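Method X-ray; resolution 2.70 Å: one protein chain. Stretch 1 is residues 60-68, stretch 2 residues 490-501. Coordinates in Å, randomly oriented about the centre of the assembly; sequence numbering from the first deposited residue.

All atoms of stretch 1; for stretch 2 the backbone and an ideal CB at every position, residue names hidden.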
# COMPACT_ATOMS: atom_id res chain seq x y z
N GLY A 60 7.92 5.21 5.10
CA GLY A 60 9.28 5.39 5.57
C GLY A 60 9.97 4.07 5.89
O GLY A 60 11.13 3.87 5.54
N ARG A 61 9.25 3.16 6.56
CA ARG A 61 9.85 1.89 6.96
C ARG A 61 10.33 1.09 5.75
O ARG A 61 11.47 0.62 5.71
CB ARG A 61 8.87 1.06 7.78
CG ARG A 61 9.27 -0.41 7.88
CD ARG A 61 8.39 -1.22 8.82
NE ARG A 61 6.97 -0.99 8.59
CZ ARG A 61 6.12 -0.60 9.53
NH1 ARG A 61 6.54 -0.42 10.77
NH2 ARG A 61 4.84 -0.41 9.23
N TYR A 62 9.46 0.93 4.75
CA TYR A 62 9.85 0.12 3.60
C TYR A 62 10.85 0.86 2.71
O TYR A 62 11.75 0.23 2.14
CB TYR A 62 8.61 -0.31 2.82
CG TYR A 62 7.68 -1.13 3.68
CD1 TYR A 62 8.16 -2.21 4.41
CD2 TYR A 62 6.34 -0.80 3.80
CE1 TYR A 62 7.33 -2.96 5.21
CE2 TYR A 62 5.49 -1.55 4.61
CZ TYR A 62 5.99 -2.63 5.31
OH TYR A 62 5.16 -3.38 6.11
N ALA A 63 10.74 2.19 2.61
CA ALA A 63 11.72 2.94 1.84
C ALA A 63 13.11 2.82 2.47
O ALA A 63 14.11 2.72 1.75
CB ALA A 63 11.31 4.40 1.73
N GLU A 64 13.17 2.82 3.80
CA GLU A 64 14.46 2.76 4.49
C GLU A 64 15.03 1.35 4.50
O GLU A 64 16.23 1.17 4.28
CB GLU A 64 14.32 3.28 5.92
CG GLU A 64 15.55 3.01 6.79
CD GLU A 64 16.81 3.70 6.28
OE1 GLU A 64 16.71 4.63 5.46
OE2 GLU A 64 17.91 3.31 6.72
N ILE A 65 14.20 0.34 4.77
CA ILE A 65 14.66 -1.04 4.64
C ILE A 65 15.24 -1.27 3.26
O ILE A 65 16.34 -1.80 3.10
CB ILE A 65 13.50 -2.01 4.94
CG1 ILE A 65 13.16 -1.99 6.43
CG2 ILE A 65 13.88 -3.42 4.50
CD1 ILE A 65 11.93 -2.79 6.79
N SER A 66 14.50 -0.84 2.23
CA SER A 66 15.00 -0.99 0.87
C SER A 66 16.29 -0.21 0.65
O SER A 66 17.19 -0.67 -0.05
CB SER A 66 13.94 -0.57 -0.13
OG SER A 66 12.84 -1.46 -0.08
N ARG A 67 16.40 0.98 1.26
CA ARG A 67 17.65 1.73 1.16
C ARG A 67 18.81 0.94 1.74
O ARG A 67 19.88 0.84 1.12
CB ARG A 67 17.52 3.08 1.86
CG ARG A 67 18.76 3.96 1.67
CD ARG A 67 18.77 5.14 2.63
NE ARG A 67 19.04 4.74 4.00
CZ ARG A 67 20.26 4.54 4.50
NH1 ARG A 67 20.41 4.18 5.76
NH2 ARG A 67 21.32 4.71 3.72
N GLU A 68 18.63 0.37 2.93
CA GLU A 68 19.72 -0.36 3.58
C GLU A 68 20.10 -1.60 2.79
O GLU A 68 21.29 -1.92 2.66
CB GLU A 68 19.32 -0.72 5.01
CG GLU A 68 19.26 0.48 5.94
CD GLU A 68 18.76 0.12 7.32
OE1 GLU A 68 19.17 -0.93 7.85
OE2 GLU A 68 17.96 0.90 7.87
N UNK A 490 11.84 6.52 14.78
CA UNK A 490 11.52 7.46 13.71
C UNK A 490 11.57 6.73 12.37
O UNK A 490 12.61 6.17 12.01
CB UNK A 490 12.48 8.65 13.72
N UNK A 491 10.46 6.73 11.65
CA UNK A 491 10.36 5.93 10.43
C UNK A 491 10.74 6.70 9.17
O UNK A 491 10.97 6.07 8.13
CB UNK A 491 8.94 5.39 10.28
N UNK A 492 10.81 8.02 9.22
CA UNK A 492 11.07 8.81 8.03
C UNK A 492 12.37 9.60 8.08
O UNK A 492 13.03 9.74 7.05
CB UNK A 492 9.90 9.77 7.80
N UNK A 493 12.75 10.12 9.24
CA UNK A 493 13.95 10.94 9.32
C UNK A 493 15.23 10.18 8.99
O UNK A 493 16.08 10.74 8.27
CB UNK A 493 14.06 11.54 10.72
N UNK A 494 15.46 8.94 9.47
CA UNK A 494 16.69 8.24 9.06
C UNK A 494 16.80 8.06 7.56
O UNK A 494 17.91 8.14 7.02
CB UNK A 494 16.76 6.87 9.73
N UNK A 495 15.69 7.83 6.85
CA UNK A 495 15.75 7.73 5.40
C UNK A 495 16.24 9.03 4.79
O UNK A 495 17.14 9.03 3.93
CB UNK A 495 14.38 7.36 4.83
N UNK A 496 15.66 10.16 5.21
CA UNK A 496 16.06 11.44 4.64
C UNK A 496 17.49 11.80 5.02
O UNK A 496 18.16 12.54 4.28
CB UNK A 496 15.10 12.54 5.10
N UNK A 497 17.99 11.29 6.14
CA UNK A 497 19.38 11.52 6.51
C UNK A 497 20.35 10.55 5.85
O UNK A 497 21.56 10.78 5.91
CB UNK A 497 19.53 11.43 8.03
N UNK A 498 19.84 9.50 5.20
CA UNK A 498 20.67 8.40 4.70
C UNK A 498 21.56 7.87 5.82
O UNK A 498 22.77 7.67 5.65
CB UNK A 498 21.52 8.86 3.51
N UNK A 499 20.95 7.66 6.99
CA UNK A 499 21.70 7.33 8.20
C UNK A 499 20.82 6.55 9.18
O UNK A 499 19.77 7.04 9.59
CB UNK A 499 22.24 8.60 8.86
N UNK A 500 21.22 5.35 9.57
CA UNK A 500 20.37 4.52 10.43
C UNK A 500 20.38 5.01 11.87
O UNK A 500 21.32 5.66 12.35
CB UNK A 500 20.83 3.06 10.38
N UNK A 501 19.30 4.67 12.57
CA UNK A 501 19.19 4.95 14.00
C UNK A 501 19.87 3.85 14.80
O UNK A 501 19.79 2.67 14.45
CB UNK A 501 17.72 5.08 14.42

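Position 490 is out of reach of stretch 1, with nothing of it within 5.5 Å of the ideal CB. It lies just before a helical turn, where a small acceptor such as Asp, Asn, Ser or Thr can cap free amides. It is Asp490, and Asp490 OD2 accepts from the backbone N of 492 (3.3 Å) and of 493 (3.2 Å).

At 491 the CB points sideways, 4.4 Å from Arg61 N. The backbone comes close here: Gly60 CA lies 3.1 Å from the carbonyl O of 491, a CA-H...O contact. A CB on Gly60 would lie 2.2 Å from that oxygen, a clash. The Arg61 guanidinium lies nearby, so a polar or aromatic side chain of medium length would suit. It is His491; His491 CE1 is 3.7 Å from Arg61 NH1, without a hydrogen bond between them.

At 492 the CB points away, 5.0 Å from Gly60 CA. Small or beta-branched residues would fit. Thr492 CG2 lies 4.2 Å from Gly60 CA.

At 494 phi is -59° in the first helical turn, which suits proline among many others. Pro494 adds little contact.

Position 495 lies against the middle of stretch 1. Its CB points sideways, 3.6 Å from Glu64 OE1 and 5.3 Å from Ala63 CB. Ala63 offers a small apolar surface, and the Arg67 side chain lies further along. Leu, Met or Phe are all plausible. In Phe495, chi1 is t and the ring receives Ala63 CB over its face, 4.2 Å from the centroid. Arg67 CD is 4.2 Å from Phe495 CD1. Glu64 OE1 is near the ring plane and accepts from Arg67 NE at 2.8 Å in a salt bridge.

At 498 phi is +52°, which favours Gly or Asn, but the CB is 4.2 Å from Arg67 NH2. An acid might also suit that charge. The residue is Arg498, in a Schellman motif. Arg498 CD packs 4.0 Å from Arg67 CD, and Arg498 NH1 donates to Phe495 O (2.9 Å).

At 499 the CB points away, leaving the choice open. His499 ND1 donates to the O of 500 (3.0 Å).

At 500 the CB lies 4.4 Å from Glu68 OE2 and 4.8 Å from Arg67 NH1, with Glu64 OE2 also near. A small or polar residue would fit, and a phi of -75° allows proline. Pro500 CG sits 3.9 Å from Arg67 NH1, at the guanidinium edge.

At 493, 496, 497 and 501 nothing of stretch 1 lies within 5.5 Å of the ideal CB, so it leaves the side chain free. They are Leu493, Tyr496, Leu497 and Leu501.

Stretch 2 (490-501) DHTLPFYLRHPL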
# COMPACT_ATOMS: atom_id res chain seq x y z
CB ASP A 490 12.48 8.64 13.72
CG ASP A 490 11.91 9.86 13.05
OD1 ASP A 490 12.13 10.98 13.57
OD2 ASP A 490 11.23 9.72 12.01
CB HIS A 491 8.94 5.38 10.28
CG HIS A 491 8.57 4.36 11.30
ND1 HIS A 491 9.02 3.05 11.24
CD2 HIS A 491 7.79 4.43 12.40
CE1 HIS A 491 8.53 2.37 12.26
NE2 HIS A 491 7.77 3.19 12.98
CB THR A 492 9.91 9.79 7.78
OG1 THR A 492 9.73 10.61 8.93
CG2 THR A 492 8.63 9.02 7.50
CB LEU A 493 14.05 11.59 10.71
CG LEU A 493 15.23 12.55 10.90
CD1 LEU A 493 15.11 13.74 9.97
CD2 LEU A 493 15.33 13.00 12.34
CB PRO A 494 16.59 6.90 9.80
CG PRO A 494 15.20 6.81 10.31
CD PRO A 494 14.74 8.20 10.52
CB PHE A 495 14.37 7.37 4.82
CG PHE A 495 14.32 7.38 3.31
CD1 PHE A 495 14.74 6.27 2.59
CD2 PHE A 495 13.87 8.49 2.62
CE1 PHE A 495 14.69 6.27 1.19
CE2 PHE A 495 13.82 8.50 1.23
CZ PHE A 495 14.23 7.39 0.52
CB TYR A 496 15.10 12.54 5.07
CG TYR A 496 13.80 12.50 4.30
CD1 TYR A 496 13.75 12.97 2.99
CD2 TYR A 496 12.64 11.98 4.86
CE1 TYR A 496 12.57 12.92 2.27
CE2 TYR A 496 11.46 11.94 4.15
CZ TYR A 496 11.43 12.41 2.85
OH TYR A 496 10.27 12.37 2.13
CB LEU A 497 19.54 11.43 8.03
CG LEU A 497 18.92 12.59 8.82
CD1 LEU A 497 18.99 12.31 10.30
CD2 LEU A 497 19.63 13.89 8.48
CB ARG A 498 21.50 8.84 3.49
CG ARG A 498 20.77 9.71 2.47
CD ARG A 498 19.75 8.92 1.68
NE ARG A 498 19.34 9.60 0.46
CZ ARG A 498 18.20 10.27 0.31
NH1 ARG A 498 17.34 10.36 1.32
NH2 ARG A 498 17.91 10.85 -0.85
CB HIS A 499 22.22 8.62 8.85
CG HIS A 499 23.23 8.39 9.92
ND1 HIS A 499 22.92 7.82 11.13
CD2 HIS A 499 24.56 8.67 9.97
CE1 HIS A 499 24.00 7.76 11.88
NE2 HIS A 499 25.01 8.27 11.20
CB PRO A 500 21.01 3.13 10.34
CG PRO A 500 21.98 3.20 9.20
CD PRO A 500 22.43 4.63 9.15
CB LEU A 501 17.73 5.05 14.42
CG LEU A 501 16.90 6.26 13.99
CD1 LEU A 501 15.47 6.09 14.47
CD2 LEU A 501 17.50 7.54 14.53
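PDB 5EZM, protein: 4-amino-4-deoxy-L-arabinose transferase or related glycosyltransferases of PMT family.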